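Local atomic coordinates of solute-binding protein (Thermoactinomyces vulgaris, PDB entry 2ZYO), a protein that binds cyclodextrins and maltodextrins, among them maltotetraose, and probably passes them to a membrane transporter for uptake. Residues 63-68 with 76-81; 207-212 with 379-384; 284-289 with 295-300. All coordinates share one frame; numbering follows the deposited sequence.

Contact 1 of 3, residues 63-68 with 76-81; sequences EKLTLD and DLVTWP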
ATOM      1  N   GLU A  63       0.591 -17.727   6.314  1.00 16.19           N
ATOM      2  CA  GLU A  63       0.642 -19.178   6.125  1.00 17.57           C
ATOM      3  C   GLU A  63       1.349 -19.886   7.282  1.00 16.30           C
ATOM      4  O   GLU A  63       0.891 -20.935   7.743  1.00 17.81           O
ATOM      5  CB  GLU A  63       1.324 -19.525   4.797  1.00 21.52           C
ATOM      6  CG  GLU A  63       0.464 -19.266   3.566  1.00 27.83           C
ATOM      7  CD  GLU A  63       1.279 -19.144   2.288  1.00 31.06           C
ATOM      8  OE1 GLU A  63       2.214 -18.312   2.244  1.00 32.11           O
ATOM      9  OE2 GLU A  63       0.977 -19.874   1.318  1.00 33.97           O
ATOM     10  N   LYS A  64       2.459 -19.312   7.747  1.00 14.17           N
ATOM     11  CA  LYS A  64       3.228 -19.898   8.842  1.00 14.06           C
ATOM     12  C   LYS A  64       2.452 -19.893  10.156  1.00 13.58           C
ATOM     13  O   LYS A  64       2.518 -20.858  10.918  1.00 14.51           O
ATOM     14  CB  LYS A  64       4.581 -19.195   9.013  1.00 14.56           C
ATOM     15  CG  LYS A  64       5.536 -19.914   9.962  1.00 15.63           C
ATOM     16  CD  LYS A  64       6.879 -19.209  10.048  1.00 17.66           C
ATOM     17  CE  LYS A  64       7.730 -19.745  11.189  1.00 19.33           C
ATOM     18  NZ  LYS A  64       8.051 -21.194  11.043  1.00 20.43           N
ATOM     19  N   LEU A  65       1.716 -18.813  10.415  1.00 12.02           N
ATOM     20  CA  LEU A  65       0.909 -18.711  11.635  1.00 12.90           C
ATOM     21  C   LEU A  65      -0.267 -19.690  11.617  1.00 13.68           C
ATOM     22  O   LEU A  65      -0.663 -20.212  12.662  1.00 12.62           O
ATOM     23  CB  LEU A  65       0.412 -17.276  11.854  1.00 12.63           C
ATOM     24  CG  LEU A  65      -0.209 -16.953  13.222  1.00 12.60           C
ATOM     25  CD1 LEU A  65       0.813 -17.080  14.356  1.00 14.68           C
ATOM     26  CD2 LEU A  65      -0.833 -15.565  13.214  1.00 13.63           C
ATOM     27  N   THR A  66      -0.814 -19.936  10.427  1.00 16.00           N
ATOM     28  CA  THR A  66      -1.893 -20.912  10.248  1.00 17.85           C
ATOM     29  C   THR A  66      -1.453 -22.312  10.693  1.00 17.95           C
ATOM     30  O   THR A  66      -2.260 -23.092  11.204  1.00 19.66           O
ATOM     31  CB  THR A  66      -2.402 -20.930   8.783  1.00 19.10           C
ATOM     32  OG1 THR A  66      -2.718 -19.595   8.373  1.00 20.28           O
ATOM     33  CG2 THR A  66      -3.652 -21.791   8.641  1.00 21.85           C
ATOM     34  N   LEU A  67      -0.168 -22.612  10.512  1.00 17.13           N
ATOM     35  CA  LEU A  67       0.410 -23.880  10.956  1.00 17.94           C
ATOM     36  C   LEU A  67       0.916 -23.809  12.401  1.00 16.78           C
ATOM     37  O   LEU A  67       0.549 -24.642  13.236  1.00 17.33           O
ATOM     38  CB  LEU A  67       1.543 -24.310  10.012  1.00 19.92           C
ATOM     39  CG  LEU A  67       2.254 -25.647  10.253  1.00 23.26           C
ATOM     40  CD1 LEU A  67       1.351 -26.829   9.915  1.00 25.31           C
ATOM     41  CD2 LEU A  67       3.547 -25.715   9.451  1.00 26.54           C
ATOM     42  N   ASP A  68       1.755 -22.815  12.685  1.00 14.76           N
ATOM     43  CA  ASP A  68       2.449 -22.718  13.970  1.00 14.81           C
ATOM     44  C   ASP A  68       1.563 -22.273  15.127  1.00 13.07           C
ATOM     45  O   ASP A  68       1.773 -22.701  16.262  1.00 12.26           O
ATOM     46  CB  ASP A  68       3.654 -21.778  13.863  1.00 15.33           C
ATOM     47  CG  ASP A  68       4.790 -22.365  13.040  1.00 18.96           C
ATOM     48  OD1 ASP A  68       4.616 -23.446  12.436  1.00 21.77           O
ATOM     49  OD2 ASP A  68       5.867 -21.737  13.003  1.00 19.72           O
ATOM     50  N   ASP A  76       3.532 -14.068  19.017  1.00  7.92           N
ATOM     51  CA  ASP A  76       2.506 -13.245  19.640  1.00  8.60           C
ATOM     52  C   ASP A  76       2.155 -12.077  18.727  1.00  8.18           C
ATOM     53  O   ASP A  76       0.978 -11.755  18.539  1.00  8.71           O
ATOM     54  CB  ASP A  76       2.973 -12.754  21.008  1.00  8.89           C
ATOM     55  CG  ASP A  76       3.204 -13.894  21.977  1.00  9.95           C
ATOM     56  OD1 ASP A  76       2.210 -14.453  22.482  1.00 10.83           O
ATOM     57  OD2 ASP A  76       4.378 -14.239  22.226  1.00 11.81           O
ATOM     58  N   LEU A  77       3.184 -11.458  18.152  1.00  8.07           N
ATOM     59  CA  LEU A  77       2.994 -10.362  17.209  1.00  7.71           C
ATOM     60  C   LEU A  77       3.489 -10.751  15.824  1.00  7.94           C
ATOM     61  O   LEU A  77       4.580 -11.304  15.676  1.00  8.74           O
ATOM     62  CB  LEU A  77       3.702  -9.089  17.689  1.00  6.95           C
ATOM     63  CG  LEU A  77       3.311  -8.483  19.044  1.00  7.67           C
ATOM     64  CD1 LEU A  77       4.025  -7.157  19.232  1.00  9.08           C
ATOM     65  CD2 LEU A  77       1.801  -8.299  19.184  1.00  8.19           C
ATOM     66  N   VAL A  78       2.663 -10.462  14.822  1.00  8.05           N
ATOM     67  CA  VAL A  78       2.971 -10.753  13.424  1.00  7.55           C
ATOM     68  C   VAL A  78       2.756  -9.497  12.582  1.00  7.34           C
ATOM     69  O   VAL A  78       2.187  -8.512  13.061  1.00  8.32           O
ATOM     70  CB  VAL A  78       2.104 -11.915  12.873  1.00  7.05           C
ATOM     71  CG1 VAL A  78       2.478 -13.235  13.551  1.00  9.29           C
ATOM     72  CG2 VAL A  78       0.615 -11.618  13.054  1.00  9.44           C
ATOM     73  N   THR A  79       3.213  -9.532  11.333  1.00  7.62           N
ATOM     74  CA  THR A  79       3.123  -8.370  10.456  1.00 10.31           C
ATOM     75  C   THR A  79       3.034  -8.745   8.978  1.00  9.92           C
ATOM     76  O   THR A  79       3.726  -9.652   8.517  1.00 10.63           O
ATOM     77  CB  THR A  79       4.293  -7.371  10.710  1.00  9.69           C
ATOM     78  OG1 THR A  79       4.151  -6.224   9.866  1.00 10.46           O
ATOM     79  CG2 THR A  79       5.653  -8.019  10.476  1.00  9.81           C
ATOM     80  N   TRP A  80       2.153  -8.047   8.261  1.00  9.76           N
ATOM     81  CA  TRP A  80       2.014  -8.155   6.802  1.00 11.36           C
ATOM     82  C   TRP A  80       1.198  -6.974   6.266  1.00 10.59           C
ATOM     83  O   TRP A  80       0.507  -6.307   7.037  1.00 10.57           O
ATOM     84  CB  TRP A  80       1.396  -9.498   6.377  1.00 11.76           C
ATOM     85  CG  TRP A  80       0.099  -9.870   7.042  1.00 11.45           C
ATOM     86  CD1 TRP A  80      -1.140  -9.359   6.774  1.00 13.19           C
ATOM     87  CD2 TRP A  80      -0.088 -10.867   8.054  1.00 10.75           C
ATOM     88  NE1 TRP A  80      -2.086  -9.966   7.570  1.00 12.89           N
ATOM     89  CE2 TRP A  80      -1.466 -10.891   8.368  1.00 11.50           C
ATOM     90  CE3 TRP A  80       0.778 -11.727   8.741  1.00 10.52           C
ATOM     91  CZ2 TRP A  80      -2.000 -11.752   9.334  1.00 10.91           C
ATOM     92  CZ3 TRP A  80       0.246 -12.587   9.696  1.00 10.72           C
ATOM     93  CH2 TRP A  80      -1.129 -12.590   9.985  1.00 10.31           C
ATOM     94  N   PRO A  81       1.295  -6.693   4.948  1.00 11.31           N
ATOM     95  CA  PRO A  81       0.450  -5.654   4.344  1.00 10.58           C
ATOM     96  C   PRO A  81      -1.038  -5.868   4.643  1.00  9.87           C
ATOM     97  O   PRO A  81      -1.520  -7.005   4.615  1.00 11.41           O
ATOM     98  CB  PRO A  81       0.736  -5.806   2.849  1.00 10.99           C
ATOM     99  CG  PRO A  81       2.123  -6.350   2.797  1.00 11.52           C
ATOM    100  CD  PRO A  81       2.216  -7.288   3.960  1.00 11.07           C
TER
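Leu65 of helix 61-71 meets Val78 and Trp80 of strand 77-81, an alpha-on-beta layer of the alpha/beta fold found in periplasmic-type solute-binding proteins. The helix lies between strands 50-55 and 77-81 in sequence, and after a short connection the strand runs back roughly antiparallel to the helix. The compact part of the interface is small and depends on one branch of one leucine. With CG anti to the backbone N (chi1 -168°), Leu65 reaches from the helix toward the strand and presents CD2 to it. There CD2 lies 4.1 Å from Val78 CG1, the two side chains crossing obliquely. The same methyl comes near the plane of the Trp80 indole at its outer edge, 4.4 Å from CH2, instead of lying over a ring face. Val78 and Trp80, two positions apart, thus both point at the helix, and no hydrogen bond joins the two segments. Leu93 and Ser287 also touch Leu65, while Tyr285 packs against Trp80 with the ring planes at about 55°, so the leucine belongs to a larger buried layer. The other flank of the helix is looser and more polar. Glu63, Thr66 and Leu67 are exposed there, and Thr66 OG1 is hydrogen-bonded to Gln62 O. Lys64 and Asp68, one turn apart, form a salt bridge along the helix, beside Val56 and Trp24, which touch the lysine. Lys64 NZ lies 3.0 Å from Asp68 OD2, approaching on the syn side and 23° out of the carboxylate plane.

Contact 2 of 3, residues 207-212 with 379-384; sequences EAVQGM and QALNDA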
ATOM      1  N   GLU A 207     -19.265   5.658 -14.015  1.00 10.00           N
ATOM      2  CA  GLU A 207     -18.064   6.272 -13.451  1.00 11.54           C
ATOM      3  C   GLU A 207     -16.809   5.472 -13.802  1.00 10.00           C
ATOM      4  O   GLU A 207     -15.787   6.045 -14.178  1.00  9.14           O
ATOM      5  CB  GLU A 207     -18.186   6.410 -11.930  1.00 11.56           C
ATOM      6  CG  GLU A 207     -19.224   7.426 -11.453  1.00 13.40           C
ATOM      7  CD  GLU A 207     -20.645   6.880 -11.371  1.00 15.62           C
ATOM      8  OE1 GLU A 207     -20.898   5.730 -11.795  1.00 15.63           O
ATOM      9  OE2 GLU A 207     -21.522   7.621 -10.876  1.00 20.48           O
ATOM     10  N   ALA A 208     -16.900   4.148 -13.683  1.00 10.06           N
ATOM     11  CA  ALA A 208     -15.773   3.268 -13.992  1.00  8.66           C
ATOM     12  C   ALA A 208     -15.398   3.325 -15.469  1.00  9.83           C
ATOM     13  O   ALA A 208     -14.213   3.304 -15.821  1.00  9.74           O
ATOM     14  CB  ALA A 208     -16.084   1.844 -13.568  1.00  9.32           C
ATOM     15  N   VAL A 209     -16.411   3.403 -16.332  1.00  9.10           N
ATOM     16  CA  VAL A 209     -16.185   3.529 -17.769  1.00  9.44           C
ATOM     17  C   VAL A 209     -15.405   4.813 -18.061  1.00  8.59           C
ATOM     18  O   VAL A 209     -14.457   4.800 -18.844  1.00  9.89           O
ATOM     19  CB  VAL A 209     -17.510   3.474 -18.568  1.00  9.58           C
ATOM     20  CG1 VAL A 209     -17.273   3.767 -20.044  1.00 12.61           C
ATOM     21  CG2 VAL A 209     -18.175   2.108 -18.395  1.00 12.94           C
ATOM     22  N   GLN A 210     -15.781   5.908 -17.403  1.00  9.41           N
ATOM     23  CA  GLN A 210     -15.063   7.177 -17.561  1.00  9.64           C
ATOM     24  C   GLN A 210     -13.603   7.064 -17.117  1.00  9.77           C
ATOM     25  O   GLN A 210     -12.714   7.665 -17.727  1.00 11.07           O
ATOM     26  CB  GLN A 210     -15.770   8.315 -16.816  1.00  9.90           C
ATOM     27  CG  GLN A 210     -17.211   8.567 -17.267  1.00 12.30           C
ATOM     28  CD  GLN A 210     -17.325   8.920 -18.739  1.00 13.84           C
ATOM     29  OE1 GLN A 210     -17.963   8.204 -19.514  1.00 17.83           O
ATOM     30  NE2 GLN A 210     -16.703  10.020 -19.132  1.00 15.15           N
ATOM     31  N   GLY A 211     -13.367   6.294 -16.055  1.00  8.81           N
ATOM     32  CA  GLY A 211     -12.013   6.015 -15.579  1.00  9.31           C
ATOM     33  C   GLY A 211     -11.203   5.236 -16.602  1.00  8.04           C
ATOM     34  O   GLY A 211     -10.061   5.590 -16.900  1.00  8.06           O
ATOM     35  N   MET A 212     -11.803   4.177 -17.148  1.00  8.86           N
ATOM     36  CA  MET A 212     -11.145   3.349 -18.165  1.00  8.84           C
ATOM     37  C   MET A 212     -10.930   4.112 -19.478  1.00  9.24           C
ATOM     38  O   MET A 212     -10.004   3.807 -20.234  1.00  9.30           O
ATOM     39  CB  MET A 212     -11.929   2.051 -18.402  1.00  8.89           C
ATOM     40  CG  MET A 212     -11.243   1.045 -19.335  1.00  9.33           C
ATOM     41  SD  MET A 212      -9.638   0.445 -18.755  1.00 11.22           S
ATOM     42  CE  MET A 212     -10.134  -1.029 -17.872  1.00 11.64           C
ATOM     43  N   GLN A 379     -17.078  -2.855 -22.717  1.00 14.58           N
ATOM     44  CA  GLN A 379     -17.042  -4.304 -22.947  1.00 15.60           C
ATOM     45  C   GLN A 379     -16.066  -5.004 -22.002  1.00 14.27           C
ATOM     46  O   GLN A 379     -16.395  -6.038 -21.417  1.00 14.73           O
ATOM     47  CB  GLN A 379     -16.668  -4.616 -24.402  1.00 16.35           C
ATOM     48  CG  GLN A 379     -17.730  -4.260 -25.440  1.00 20.51           C
ATOM     49  CD  GLN A 379     -17.193  -4.267 -26.868  1.00 22.57           C
ATOM     50  OE1 GLN A 379     -15.997  -4.064 -27.103  1.00 23.18           O
ATOM     51  NE2 GLN A 379     -18.081  -4.496 -27.830  1.00 23.39           N
ATOM     52  N   ALA A 380     -14.871  -4.433 -21.858  1.00 12.91           N
ATOM     53  CA  ALA A 380     -13.830  -5.010 -21.010  1.00 12.99           C
ATOM     54  C   ALA A 380     -14.230  -5.012 -19.538  1.00 11.68           C
ATOM     55  O   ALA A 380     -13.996  -5.996 -18.831  1.00 13.40           O
ATOM     56  CB  ALA A 380     -12.512  -4.279 -21.206  1.00 13.12           C
ATOM     57  N   LEU A 381     -14.841  -3.919 -19.085  1.00 11.88           N
ATOM     58  CA  LEU A 381     -15.270  -3.804 -17.692  1.00 10.99           C
ATOM     59  C   LEU A 381     -16.442  -4.727 -17.379  1.00 11.73           C
ATOM     60  O   LEU A 381     -16.470  -5.350 -16.319  1.00 12.95           O
ATOM     61  CB  LEU A 381     -15.620  -2.356 -17.334  1.00  9.56           C
ATOM     62  CG  LEU A 381     -14.467  -1.349 -17.257  1.00 10.76           C
ATOM     63  CD1 LEU A 381     -15.018   0.044 -17.029  1.00 10.49           C
ATOM     64  CD2 LEU A 381     -13.453  -1.715 -16.175  1.00 10.33           C
ATOM     65  N   ASN A 382     -17.398  -4.814 -18.302  1.00 12.57           N
ATOM     66  CA  ASN A 382     -18.528  -5.729 -18.155  1.00 13.16           C
ATOM     67  C   ASN A 382     -18.068  -7.175 -18.022  1.00 13.51           C
ATOM     68  O   ASN A 382     -18.550  -7.909 -17.155  1.00 14.22           O
ATOM     69  CB  ASN A 382     -19.506  -5.583 -19.324  1.00 15.18           C
ATOM     70  CG  ASN A 382     -20.431  -4.389 -19.168  1.00 18.90           C
ATOM     71  OD1 ASN A 382     -20.544  -3.802 -18.087  1.00 21.25           O
ATOM     72  ND2 ASN A 382     -21.113  -4.029 -20.251  1.00 19.85           N
ATOM     73  N   ASP A 383     -17.124  -7.568 -18.877  1.00 13.64           N
ATOM     74  CA  ASP A 383     -16.536  -8.906 -18.834  1.00 14.30           C
ATOM     75  C   ASP A 383     -15.769  -9.157 -17.540  1.00 14.04           C
ATOM     76  O   ASP A 383     -15.889 -10.226 -16.944  1.00 14.68           O
ATOM     77  CB  ASP A 383     -15.611  -9.128 -20.034  1.00 16.05           C
ATOM     78  CG  ASP A 383     -16.367  -9.304 -21.339  1.00 17.16           C
ATOM     79  OD1 ASP A 383     -17.617  -9.341 -21.323  1.00 18.23           O
ATOM     80  OD2 ASP A 383     -15.699  -9.407 -22.388  1.00 18.23           O
ATOM     81  N   ALA A 384     -14.988  -8.165 -17.113  1.00 12.28           N
ATOM     82  CA  ALA A 384     -14.177  -8.281 -15.901  1.00 13.42           C
ATOM     83  C   ALA A 384     -15.032  -8.467 -14.652  1.00 12.25           C
ATOM     84  O   ALA A 384     -14.722  -9.310 -13.809  1.00 13.75           O
ATOM     85  CB  ALA A 384     -13.264  -7.070 -15.746  1.00 12.04           C
TER
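Leu381 is the side chain through which helix 377-394 meets helix 206-220, and its two methyls divide the work. CD1 is pressed against the backbone as well as the side chains of the facing helix, at 3.6 Å from Ala208 O and 3.7 Å from Val209 N. Around it stand Ala208 CB at 4.0 Å, Val209 CG2 also at 4.0 Å, and Met212 CB at 3.9 Å. These three residues occupy one side of the helix at adjacent positions and one turn on, and the alanine is small enough to let a methyl approach the main chain. CD2 meets the far end of the same methionine, Met212 CE, 3.8 Å away. The methionine gets there because its chain bends at both chi2 and chi3 (61° and 92°), folding the terminal methyl back toward the leucine as the two side chains slide past each other in opposite directions. No hydrogen bond crosses the interface; the side chains that meet are apolar, and CD1 also rests against backbone atoms. Ala208 O is still satisfied within its own helix, accepting the backbone bond from Met212 N. The segment axes approach to 10.3 Å and cross at 124°, too steep for a long shared seam, which fits an interface built on a single leucine. Further out, polar bonds flank the apolar patch: Ser205 OG takes the N-H of Ala208 near the start of helix 206-220, and Asn382 OD1 holds Asn204 ND2. Helix 360-371 completes the cluster, with Ile363 touching Leu381, His367 and Val370 touching Met212, and Val370 also reaching Ala380; that helix carries Trp360 and Asn364 of the sugar pocket, which links this three-helix packing to the ligand site.

Contact 3 of 3, residues 284-289 with 295-300; sequences WYLSAY and YATELM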
ATOM      1  N   TRP A 284       1.527  -4.104  13.019  1.00  8.77           N
ATOM      2  CA  TRP A 284       1.688  -5.240  13.921  1.00  7.56           C
ATOM      3  C   TRP A 284       0.308  -5.757  14.277  1.00  8.28           C
ATOM      4  O   TRP A 284      -0.576  -4.969  14.636  1.00  9.43           O
ATOM      5  CB  TRP A 284       2.392  -4.821  15.214  1.00  8.30           C
ATOM      6  CG  TRP A 284       3.857  -4.553  15.091  1.00  8.68           C
ATOM      7  CD1 TRP A 284       4.494  -3.367  15.319  1.00  8.68           C
ATOM      8  CD2 TRP A 284       4.875  -5.494  14.729  1.00  8.99           C
ATOM      9  NE1 TRP A 284       5.846  -3.507  15.114  1.00 10.12           N
ATOM     10  CE2 TRP A 284       6.107  -4.802  14.748  1.00  8.58           C
ATOM     11  CE3 TRP A 284       4.865  -6.851  14.379  1.00  8.35           C
ATOM     12  CZ2 TRP A 284       7.322  -5.424  14.439  1.00  8.44           C
ATOM     13  CZ3 TRP A 284       6.073  -7.470  14.067  1.00  8.51           C
ATOM     14  CH2 TRP A 284       7.284  -6.753  14.097  1.00  9.83           C
ATOM     15  N   TYR A 285       0.128  -7.073  14.188  1.00  7.87           N
ATOM     16  CA  TYR A 285      -1.138  -7.717  14.543  1.00  8.31           C
ATOM     17  C   TYR A 285      -0.928  -8.700  15.684  1.00  7.27           C
ATOM     18  O   TYR A 285       0.195  -9.131  15.942  1.00  7.03           O
ATOM     19  CB  TYR A 285      -1.765  -8.410  13.326  1.00  8.56           C
ATOM     20  CG  TYR A 285      -1.669  -7.583  12.065  1.00 10.05           C
ATOM     21  CD1 TYR A 285      -2.176  -6.286  12.025  1.00 12.53           C
ATOM     22  CD2 TYR A 285      -1.055  -8.089  10.923  1.00  8.89           C
ATOM     23  CE1 TYR A 285      -2.074  -5.511  10.878  1.00 12.09           C
ATOM     24  CE2 TYR A 285      -0.953  -7.320   9.763  1.00 10.20           C
ATOM     25  CZ  TYR A 285      -1.463  -6.035   9.753  1.00 13.24           C
ATOM     26  OH  TYR A 285      -1.366  -5.265   8.620  1.00 13.54           O
ATOM     27  N   LEU A 286      -2.015  -9.035  16.372  1.00  7.36           N
ATOM     28  CA  LEU A 286      -1.968  -9.915  17.532  1.00  8.23           C
ATOM     29  C   LEU A 286      -2.554 -11.277  17.189  1.00  7.53           C
ATOM     30  O   LEU A 286      -3.738 -11.387  16.858  1.00  8.49           O
ATOM     31  CB  LEU A 286      -2.734  -9.279  18.700  1.00  8.55           C
ATOM     32  CG  LEU A 286      -2.844 -10.025  20.033  1.00  8.34           C
ATOM     33  CD1 LEU A 286      -1.478 -10.363  20.610  1.00  8.41           C
ATOM     34  CD2 LEU A 286      -3.661  -9.203  21.023  1.00  9.16           C
ATOM     35  N   SER A 287      -1.718 -12.309  17.273  1.00  8.95           N
ATOM     36  CA  SER A 287      -2.149 -13.670  16.979  1.00  8.04           C
ATOM     37  C   SER A 287      -3.287 -14.091  17.897  1.00  8.60           C
ATOM     38  O   SER A 287      -3.245 -13.841  19.102  1.00  9.51           O
ATOM     39  CB  SER A 287      -0.985 -14.647  17.135  1.00  8.34           C
ATOM     40  OG  SER A 287      -1.440 -15.991  17.106  1.00  9.59           O
ATOM     41  N   ALA A 288      -4.291 -14.742  17.316  1.00  8.03           N
ATOM     42  CA  ALA A 288      -5.416 -15.284  18.080  1.00  7.56           C
ATOM     43  C   ALA A 288      -4.954 -16.386  19.034  1.00  8.33           C
ATOM     44  O   ALA A 288      -5.661 -16.737  19.980  1.00 10.25           O
ATOM     45  CB  ALA A 288      -6.488 -15.810  17.141  1.00  8.47           C
ATOM     46  N   TYR A 289      -3.755 -16.910  18.782  1.00  8.27           N
ATOM     47  CA  TYR A 289      -3.199 -18.006  19.570  1.00  8.97           C
ATOM     48  C   TYR A 289      -2.268 -17.529  20.681  1.00  9.03           C
ATOM     49  O   TYR A 289      -1.739 -18.341  21.443  1.00 10.83           O
ATOM     50  CB  TYR A 289      -2.484 -19.003  18.650  1.00  8.51           C
ATOM     51  CG  TYR A 289      -3.404 -19.571  17.599  1.00  8.57           C
ATOM     52  CD1 TYR A 289      -4.224 -20.661  17.884  1.00  8.48           C
ATOM     53  CD2 TYR A 289      -3.477 -19.001  16.329  1.00  9.40           C
ATOM     54  CE1 TYR A 289      -5.082 -21.179  16.927  1.00 11.40           C
ATOM     55  CE2 TYR A 289      -4.333 -19.512  15.364  1.00 11.70           C
ATOM     56  CZ  TYR A 289      -5.133 -20.599  15.669  1.00 12.26           C
ATOM     57  OH  TYR A 289      -5.982 -21.103  14.715  1.00 12.85           O
ATOM     58  N   TYR A 295      -0.149  -8.237  27.573  1.00  8.27           N
ATOM     59  CA  TYR A 295       1.282  -7.949  27.528  1.00  9.02           C
ATOM     60  C   TYR A 295       1.787  -7.756  26.097  1.00  8.94           C
ATOM     61  O   TYR A 295       2.599  -6.866  25.841  1.00  8.88           O
ATOM     62  CB  TYR A 295       2.084  -9.048  28.228  1.00  9.05           C
ATOM     63  CG  TYR A 295       2.203  -8.877  29.727  1.00  9.66           C
ATOM     64  CD1 TYR A 295       1.301  -9.498  30.596  1.00 10.56           C
ATOM     65  CD2 TYR A 295       3.229  -8.109  30.278  1.00 10.54           C
ATOM     66  CE1 TYR A 295       1.419  -9.352  31.979  1.00 12.87           C
ATOM     67  CE2 TYR A 295       3.353  -7.956  31.657  1.00 11.96           C
ATOM     68  CZ  TYR A 295       2.446  -8.579  32.498  1.00 13.20           C
ATOM     69  OH  TYR A 295       2.576  -8.428  33.860  1.00 15.59           O
ATOM     70  N   ALA A 296       1.299  -8.581  25.170  1.00  9.75           N
ATOM     71  CA  ALA A 296       1.689  -8.454  23.763  1.00  8.63           C
ATOM     72  C   ALA A 296       1.238  -7.123  23.170  1.00  8.80           C
ATOM     73  O   ALA A 296       1.937  -6.545  22.340  1.00  8.17           O
ATOM     74  CB  ALA A 296       1.152  -9.617  22.941  1.00  9.41           C
ATOM     75  N   THR A 297       0.077  -6.637  23.610  1.00  8.94           N
ATOM     76  CA  THR A 297      -0.449  -5.349  23.156  1.00  8.28           C
ATOM     77  C   THR A 297       0.370  -4.189  23.724  1.00  8.88           C
ATOM     78  O   THR A 297       0.535  -3.159  23.069  1.00  8.76           O
ATOM     79  CB  THR A 297      -1.950  -5.200  23.490  1.00  8.03           C
ATOM     80  OG1 THR A 297      -2.675  -6.267  22.868  1.00  9.83           O
ATOM     81  CG2 THR A 297      -2.505  -3.873  22.987  1.00  9.30           C
ATOM     82  N   GLU A 298       0.889  -4.363  24.940  1.00  8.61           N
ATOM     83  CA  GLU A 298       1.828  -3.404  25.512  1.00  8.57           C
ATOM     84  C   GLU A 298       3.129  -3.364  24.706  1.00  8.95           C
ATOM     85  O   GLU A 298       3.668  -2.289  24.448  1.00 10.43           O
ATOM     86  CB  GLU A 298       2.091  -3.699  26.991  1.00  8.38           C
ATOM     87  CG  GLU A 298       0.888  -3.373  27.867  1.00  9.58           C
ATOM     88  CD  GLU A 298       1.021  -3.840  29.303  1.00 12.14           C
ATOM     89  OE1 GLU A 298       1.891  -4.688  29.595  1.00 14.49           O
ATOM     90  OE2 GLU A 298       0.226  -3.359  30.142  1.00 14.39           O
ATOM     91  N   LEU A 299       3.620  -4.535  24.298  1.00  8.11           N
ATOM     92  CA  LEU A 299       4.784  -4.599  23.416  1.00  7.33           C
ATOM     93  C   LEU A 299       4.491  -3.914  22.079  1.00  8.15           C
ATOM     94  O   LEU A 299       5.313  -3.148  21.574  1.00  8.65           O
ATOM     95  CB  LEU A 299       5.234  -6.052  23.202  1.00  7.95           C
ATOM     96  CG  LEU A 299       6.309  -6.336  22.143  1.00  6.99           C
ATOM     97  CD1 LEU A 299       7.638  -5.639  22.441  1.00  8.11           C
ATOM     98  CD2 LEU A 299       6.509  -7.830  22.008  1.00  8.22           C
ATOM     99  N   MET A 300       3.315  -4.185  21.518  1.00  8.15           N
ATOM    100  CA  MET A 300       2.914  -3.586  20.247  1.00  8.18           C
ATOM    101  C   MET A 300       2.944  -2.060  20.304  1.00  8.81           C
ATOM    102  O   MET A 300       3.389  -1.406  19.360  1.00  8.71           O
ATOM    103  CB  MET A 300       1.522  -4.062  19.838  1.00  9.07           C
ATOM    104  CG  MET A 300       1.117  -3.591  18.450  1.00 10.47           C
ATOM    105  SD  MET A 300      -0.604  -3.905  18.033  1.00  9.38           S
ATOM    106  CE  MET A 300      -0.601  -5.690  17.858  1.00  9.18           C
TER
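Met300 lies across the backbone of Trp284 and Tyr285 where strand 278-287 is covered by helix 293-302, a beta-alpha unit whose helix runs back over the strand it follows. The segment axes are nearly antiparallel, at 172°, and 9.3 Å apart at closest approach. Van der Waals contacts with the main chain come first: Met300 CE sits 3.3 Å from Trp284 O and 3.7 Å from Tyr285 C. An extended start to the methionine, followed by a bend at chi3 (-70°), turns this methyl in toward the strand. Side-chain contacts form the second group. Met300 CG packs on Trp284 CB at 3.7 Å, and a helical turn before Met300, Ala296 CB meets Leu286 CD1 at 3.6 Å. The other leucine methyl, CD2, lies 3.6 Å from Thr297 OG1, the two side chains crossing at about a right angle; that hydroxyl is hydrogen-bonded to Pro293 O. Replacing Met300 with an alanine would probably open a gap over the Trp284-Tyr285 peptide and leave Trp284 CB without its apolar partner. No hydrogen bond joins the strand to the helix; at the strand's exit Ser287 forms an ST turn, its OG accepting from Tyr289 N at 3.0 Å with an N-H...O angle of 153°, and this oxygen also lies in the plane of the Tyr289 ring, at its edge.

Contacts 1 and 3 share one mixed sheet, with centres 11 Å apart. Strands 77-81 and 278-287 are antiparallel neighbours joined by Val78 O and Tyr285 N at 2.8 Å, while Trp80 O meets Tyr285 OH. Helix 61-71 is reached by Val78 and helix 293-302 by Leu77, consecutive residues of one strand, so the two helices sandwich the sheet. Contact 2 is a purely helical pairing on the other side of the chain's centre, its centre 36 Å from contact 1 and 42 Å from contact 3. Along the chain contact 1 comes first, and contact 3 falls between the two halves of contact 2, consistent with a two-lobed solute-binding fold whose chain crosses repeatedly between lobes.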